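Beta-L-arabinobiosidase (Bacteroides thetaiotaomicron, PDB 5MQR) is a multidomain glycoside hydrolase of a gut bacterium that probably cleaves arabinose-containing linkages in plant pectin. Local coordinates at residues A413-D418 with R463-S468; S468-V473 with S611-A616. All coordinates share one frame; numbering follows the deposited sequence.

Interaction 1 of 2, residues A413-D418 with R463-S468; sequences AHADDD and RKIPAS
Arg463 starts with CG anti to the backbone N (chi1 -176°) and bends at chi2 (60°), a course that sets the guanidinium beside Ala415 and in front of Asp417. The carboxylate of Asp417 and the guanidinium come from opposite directions and lie nearly coplanar, and Arg463 grips it side-on with two nitrogens. Arg463 NE donates to Asp417 OD2 at 2.9 Å, Arg463 NH2 to Asp417 OD1 at 3.1 Å; both bonds are nearly straight, and each oxygen uses its syn lone pair. Trp431 NE1 also bonds to OD2 of Asp417, giving this oxygen a second partner. Over one face of the guanidinium sits Ala415, whose CB is 3.7 Å from Arg463 NE. At the edge, in the plane, NH1 and NH2 of Arg463 each reach a water that donates to a backbone oxygen, Ala413 O and His414 O respectively, the NH2 link being weak. NH1 also bonds to Lys464 O, which further limits rotation of the group.

At the other end of the contact His414 meets Pro466. Pro466 CD stands 3.8 Å from the centroid of the His414 ring, almost on its normal, a CH-pi contact. A water in the plane of the ring joins His414 NE2 to Ser468 OG, while Ser468 OG itself donates to Pro466 O. ND1 of His414 is taken by Thr609 OG1.

Ile465 CG2 is 4.4 Å from Ala415 CB, a modest apolar touch in the middle. Strand 460-468 belongs to one large sheet and the weakly bonded strand 416-417 pairs with strand 600-610 of another, an arrangement consistent with two facing layers of a beta-sandwich, as in sialidase-associated carbohydrate-binding modules.

Interaction 2 of 2, residues S468-V473 with S611-A616; sequences SKELKV and STDKDA
The flat group at the centre is the Asp613 carboxylate, which meets two consecutive backbone N-H groups, those of Lys469 and Glu470, on the syn sides of its oxygens. OD2 of Asp613 accepts from Lys469 N at 2.9 Å with an almost straight bond, on its syn lone pair. OD1 of Asp613 takes Glu470 N at the same 2.9 Å, tilted 17° out of the carboxylate plane. Off one side of that plane, obliquely, lies Lys469 CB, 3.4 Å from Asp613 OD1, and off the other lies Glu470 CB. The Glu470 chain bends at chi2, and its carboxylate, turned 58° to that of Asp613, bonds through OE2 to Ser537.

Ser611 makes the second grip. Its chi1 of -178° turns OG away from the residue's own N, and there the Ser611 hydroxyl donates to Glu470 O at 2.6 Å, in the carbonyl plane. The same OG accepts from Asp613 N at 3.0 Å, so the residue that binds the strand also steadies the aspartate beside it. Next to this Thr612 OG1 rests 3.4 Å from Glu470 CB. Replacing Asp613 by an alanine would probably leave Lys469 N and Glu470 N without these acceptors, with the Ser611 hydroxyl as the remaining hydrogen bond between the two segments.

Lys469 NZ is 5.6 Å from Asp613 OD2 and would tend to favour its negative charge, whereas Glu470 OE2, 5.6 Å from Asp613 OD1, would work against it. Farther along, Lys614 reaches Glu652 and Glu656 of helix 647-657. Strands 470-479 and 600-610 pair antiparallel, and here the chain just past 600-610 is tied on to its partner by an ST turn at Ser611, followed directly by a type I beta turn from Asp613 to Ala616.

How the interactions relate
Interactions 1 and 2 follow in series along the chain and share Ser468, the last residue of strand 460-468, just before strand 470-479 begins; their centres are 11 Å apart. They also touch directly. Ile465 CD1 packs 3.5 Å from Leu471 CD1, and His414 NE2 lies 3.7 Å from Ser611 CB, so the histidine of interaction 1 also packs against interaction 2. Strand 600-610 ties them together: 416-417 and 470-479 both pair with it, and 611-616 continues from its end. Interaction 1 is partly buried and interaction 2 lies at the surface. The side chain of Asp417 is about 4 Å from a bound EPE, the buffer molecule HEPES.

Interaction 1 of 2, residues A413-D418 with R463-S468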
loop_
_atom_site.group_PDB
_atom_site.type_symbol
_atom_site.label_atom_id
_atom_site.label_comp_id
_atom_site.label_asym_id
_atom_site.label_seq_id
_atom_site.Cartn_x
_atom_site.Cartn_y
_atom_site.Cartn_z
ATOM N N ALA A 413 -6.545 -3.689 -5.547
ATOM C CA ALA A 413 -7.848 -3.908 -6.101
ATOM C C ALA A 413 -7.785 -4.896 -7.259
ATOM O O ALA A 413 -6.796 -4.966 -7.985
ATOM C CB ALA A 413 -8.413 -2.600 -6.601
ATOM N N HIS A 414 -8.894 -5.610 -7.428
ATOM C CA HIS A 414 -9.118 -6.474 -8.561
ATOM C C HIS A 414 -9.244 -5.677 -9.847
ATOM O O HIS A 414 -9.486 -4.473 -9.840
ATOM C CB HIS A 414 -10.365 -7.338 -8.347
ATOM C CG HIS A 414 -10.093 -8.529 -7.497
ATOM N ND1 HIS A 414 -9.580 -9.699 -8.012
ATOM C CD2 HIS A 414 -10.162 -8.704 -6.155
ATOM C CE1 HIS A 414 -9.374 -10.557 -7.029
ATOM N NE2 HIS A 414 -9.712 -9.972 -5.893
ATOM N N ALA A 415 -9.088 -6.394 -10.948
ATOM C CA ALA A 415 -9.140 -5.832 -12.270
ATOM C C ALA A 415 -10.581 -5.542 -12.653
ATOM O O ALA A 415 -11.490 -6.333 -12.402
ATOM C CB ALA A 415 -8.528 -6.800 -13.277
ATOM N N ASP A 416 -10.761 -4.396 -13.290
ATOM C CA ASP A 416 -11.987 -4.092 -13.993
ATOM C C ASP A 416 -11.615 -3.024 -15.018
ATOM O O ASP A 416 -11.807 -1.840 -14.788
ATOM C CB ASP A 416 -13.082 -3.635 -13.004
ATOM C CG ASP A 416 -14.418 -3.451 -13.673
ATOM O OD1 ASP A 416 -14.611 -3.899 -14.829
ATOM O OD2 ASP A 416 -15.286 -2.846 -13.033
ATOM N N ASP A 417 -11.066 -3.477 -16.140
ATOM C CA ASP A 417 -10.256 -2.660 -17.009
ATOM C C ASP A 417 -10.963 -2.497 -18.330
ATOM O O ASP A 417 -11.361 -3.476 -18.964
ATOM C CB ASP A 417 -8.893 -3.315 -17.251
ATOM C CG ASP A 417 -8.107 -3.584 -15.954
ATOM O OD1 ASP A 417 -8.478 -3.137 -14.843
ATOM O OD2 ASP A 417 -7.081 -4.283 -16.068
ATOM N N ASP A 418 -11.132 -1.242 -18.721
ATOM C CA ASP A 418 -11.672 -0.859 -20.013
ATOM C C ASP A 418 -10.544 -0.104 -20.717
ATOM O O ASP A 418 -10.233 1.026 -20.357
ATOM C CB ASP A 418 -12.917 -0.001 -19.775
ATOM C CG ASP A 418 -13.565 0.512 -21.055
ATOM O OD1 ASP A 418 -13.040 0.236 -22.152
ATOM O OD2 ASP A 418 -14.609 1.224 -20.935
ATOM N N ARG A 463 -1.356 -9.110 -15.550
ATOM C CA ARG A 463 -2.214 -8.325 -14.649
ATOM C C ARG A 463 -2.049 -8.861 -13.229
ATOM O O ARG A 463 -2.505 -9.967 -12.910
ATOM C CB ARG A 463 -3.687 -8.379 -15.090
ATOM C CG ARG A 463 -4.636 -7.520 -14.289
ATOM C CD ARG A 463 -4.263 -6.055 -14.342
ATOM N NE ARG A 463 -5.321 -5.115 -13.960
ATOM C CZ ARG A 463 -5.557 -4.657 -12.728
ATOM N NH1 ARG A 463 -4.855 -5.070 -11.674
ATOM N NH2 ARG A 463 -6.513 -3.760 -12.541
ATOM N N LYS A 464 -1.360 -8.097 -12.392
ATOM C CA LYS A 464 -1.276 -8.435 -10.983
ATOM C C LYS A 464 -2.590 -8.062 -10.259
ATOM O O LYS A 464 -3.148 -6.996 -10.480
ATOM C CB LYS A 464 -0.081 -7.740 -10.350
ATOM C CG LYS A 464 0.362 -8.398 -9.069
ATOM C CD LYS A 464 1.822 -8.083 -8.749
ATOM C CE LYS A 464 2.253 -8.967 -7.612
ATOM N NZ LYS A 464 3.609 -8.609 -7.160
ATOM N N ILE A 465 -3.093 -8.972 -9.437
ATOM C CA ILE A 465 -4.352 -8.781 -8.698
ATOM C C ILE A 465 -4.130 -9.182 -7.243
ATOM O O ILE A 465 -3.113 -9.812 -6.938
ATOM C CB ILE A 465 -5.485 -9.624 -9.296
ATOM C CG1 ILE A 465 -5.093 -11.095 -9.335
ATOM C CG2 ILE A 465 -5.838 -9.111 -10.680
ATOM C CD1 ILE A 465 -6.261 -12.020 -9.488
ATOM N N PRO A 466 -5.075 -8.831 -6.339
ATOM C CA PRO A 466 -4.958 -9.309 -4.955
ATOM C C PRO A 466 -4.917 -10.836 -4.901
ATOM O O PRO A 466 -5.718 -11.497 -5.561
ATOM C CB PRO A 466 -6.233 -8.777 -4.268
ATOM C CG PRO A 466 -6.711 -7.672 -5.134
ATOM C CD PRO A 466 -6.303 -8.042 -6.545
ATOM N N ALA A 467 -3.953 -11.349 -4.145
ATOM C CA ALA A 467 -3.738 -12.775 -3.957
ATOM C C ALA A 467 -5.043 -13.419 -3.520
ATOM O O ALA A 467 -5.615 -12.998 -2.513
ATOM C CB ALA A 467 -2.650 -12.991 -2.901
ATOM N N SER A 468 -5.515 -14.405 -4.282
ATOM C CA SER A 468 -6.859 -14.941 -4.131
ATOM C C SER A 468 -6.879 -16.477 -4.147
ATOM O O SER A 468 -6.157 -17.117 -4.923
ATOM C CB SER A 468 -7.762 -14.396 -5.252
ATOM O OG SER A 468 -7.822 -12.960 -5.253
HETATM O O HOH W 1 -5.707 -3.224 -9.697
HETATM O O HOH W 2 -8.575 -2.225 -11.116
HETATM O O HOH W 3 -9.259 -10.953 -3.331
#

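Interaction 2 of 2, residues S468-V473 with S611-A616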
loop_
_atom_site.group_PDB
_atom_site.type_symbol
_atom_site.label_atom_id
_atom_site.label_comp_id
_atom_site.label_asym_id
_atom_site.label_seq_id
_atom_site.Cartn_x
_atom_site.Cartn_y
_atom_site.Cartn_z
ATOM N N SER A 468 -5.515 -14.405 -4.282
ATOM C CA SER A 468 -6.859 -14.941 -4.131
ATOM C C SER A 468 -6.879 -16.477 -4.147
ATOM O O SER A 468 -6.157 -17.117 -4.923
ATOM C CB SER A 468 -7.762 -14.396 -5.252
ATOM O OG SER A 468 -7.822 -12.960 -5.253
ATOM N N LYS A 469 -7.727 -17.052 -3.292
ATOM C CA LYS A 469 -7.916 -18.502 -3.186
ATOM C C LYS A 469 -9.031 -18.947 -4.105
ATOM O O LYS A 469 -8.876 -19.934 -4.814
ATOM C CB LYS A 469 -8.232 -18.916 -1.746
ATOM C CG LYS A 469 -7.153 -18.556 -0.748
ATOM C CD LYS A 469 -7.587 -18.803 0.701
ATOM C CE LYS A 469 -6.709 -18.012 1.696
ATOM N NZ LYS A 469 -7.292 -17.854 3.081
ATOM N N GLU A 470 -10.154 -18.227 -4.062
ATOM C CA GLU A 470 -11.239 -18.360 -5.036
ATOM C C GLU A 470 -11.153 -17.156 -5.980
ATOM O O GLU A 470 -11.110 -15.998 -5.525
ATOM C CB GLU A 470 -12.594 -18.382 -4.339
ATOM C CG GLU A 470 -12.764 -19.505 -3.320
ATOM C CD GLU A 470 -12.876 -20.886 -3.972
ATOM O OE1 GLU A 470 -13.739 -21.069 -4.871
ATOM O OE2 GLU A 470 -12.094 -21.792 -3.588
ATOM N N LEU A 471 -11.096 -17.436 -7.282
ATOM C CA LEU A 471 -10.885 -16.410 -8.286
ATOM C C LEU A 471 -11.761 -16.620 -9.507
ATOM O O LEU A 471 -11.821 -17.735 -10.054
ATOM C CB LEU A 471 -9.414 -16.408 -8.699
ATOM C CG LEU A 471 -8.926 -15.399 -9.725
ATOM C CD1 LEU A 471 -9.095 -13.980 -9.220
ATOM C CD2 LEU A 471 -7.466 -15.651 -10.036
ATOM N N LYS A 472 -12.432 -15.551 -9.937
ATOM C CA LYS A 472 -13.022 -15.490 -11.279
ATOM C C LYS A 472 -12.272 -14.467 -12.081
ATOM O O LYS A 472 -11.951 -13.422 -11.579
ATOM C CB LYS A 472 -14.514 -15.144 -11.290
ATOM C CG LYS A 472 -15.329 -15.977 -10.323
ATOM C CD LYS A 472 -16.799 -16.125 -10.755
ATOM C CE LYS A 472 -17.589 -17.042 -9.812
ATOM N NZ LYS A 472 -18.032 -16.276 -8.606
ATOM N N VAL A 473 -11.983 -14.817 -13.324
ATOM C CA VAL A 473 -11.265 -13.997 -14.282
ATOM C C VAL A 473 -12.090 -14.009 -15.547
ATOM O O VAL A 473 -12.375 -15.076 -16.062
ATOM C CB VAL A 473 -9.873 -14.596 -14.585
ATOM C CG1 VAL A 473 -9.140 -13.775 -15.651
ATOM C CG2 VAL A 473 -9.058 -14.660 -13.301
ATOM N N SER A 611 -12.970 -12.100 -6.380
ATOM C CA SER A 611 -12.798 -13.171 -5.437
ATOM C C SER A 611 -13.950 -13.223 -4.441
ATOM O O SER A 611 -14.402 -12.187 -3.955
ATOM C CB SER A 611 -11.494 -12.982 -4.659
ATOM O OG SER A 611 -11.325 -14.080 -3.764
ATOM N N THR A 612 -14.390 -14.440 -4.134
ATOM C CA THR A 612 -15.350 -14.684 -3.050
ATOM C C THR A 612 -14.659 -15.014 -1.710
ATOM O O THR A 612 -15.339 -15.440 -0.780
ATOM C CB THR A 612 -16.349 -15.808 -3.417
ATOM O OG1 THR A 612 -15.625 -16.963 -3.843
ATOM C CG2 THR A 612 -17.310 -15.343 -4.536
ATOM N N ASP A 613 -13.336 -14.816 -1.603
ATOM C CA ASP A 613 -12.633 -15.023 -0.352
ATOM C C ASP A 613 -13.314 -14.140 0.697
ATOM O O ASP A 613 -13.700 -12.992 0.408
ATOM C CB ASP A 613 -11.139 -14.636 -0.422
ATOM C CG ASP A 613 -10.287 -15.583 -1.291
ATOM O OD1 ASP A 613 -10.787 -16.610 -1.781
ATOM O OD2 ASP A 613 -9.089 -15.277 -1.507
ATOM N N LYS A 614 -13.441 -14.664 1.906
ATOM C CA LYS A 614 -14.113 -13.950 2.986
ATOM C C LYS A 614 -13.533 -12.562 3.272
ATOM O O LYS A 614 -14.277 -11.636 3.542
ATOM C CB LYS A 614 -14.178 -14.837 4.229
ATOM C CG LYS A 614 -15.223 -15.919 4.037
ATOM C CD LYS A 614 -15.101 -17.089 4.996
ATOM C CE LYS A 614 -16.169 -18.139 4.642
ATOM N NZ LYS A 614 -16.312 -19.149 5.732
ATOM N N ASP A 615 -12.223 -12.410 3.136
ATOM C CA ASP A 615 -11.572 -11.121 3.310
ATOM C C ASP A 615 -11.129 -10.453 2.010
ATOM O O ASP A 615 -10.268 -9.556 2.031
ATOM C CB ASP A 615 -10.404 -11.234 4.309
ATOM C CG ASP A 615 -9.244 -12.064 3.808
ATOM O OD1 ASP A 615 -9.349 -12.748 2.774
ATOM O OD2 ASP A 615 -8.204 -12.050 4.518
ATOM N N ALA A 616 -11.736 -10.845 0.884
ATOM C CA ALA A 616 -11.468 -10.176 -0.424
ATOM C C ALA A 616 -11.841 -8.683 -0.453
ATOM O O ALA A 616 -11.416 -7.939 -1.327
ATOM C CB ALA A 616 -12.242 -10.882 -1.538
#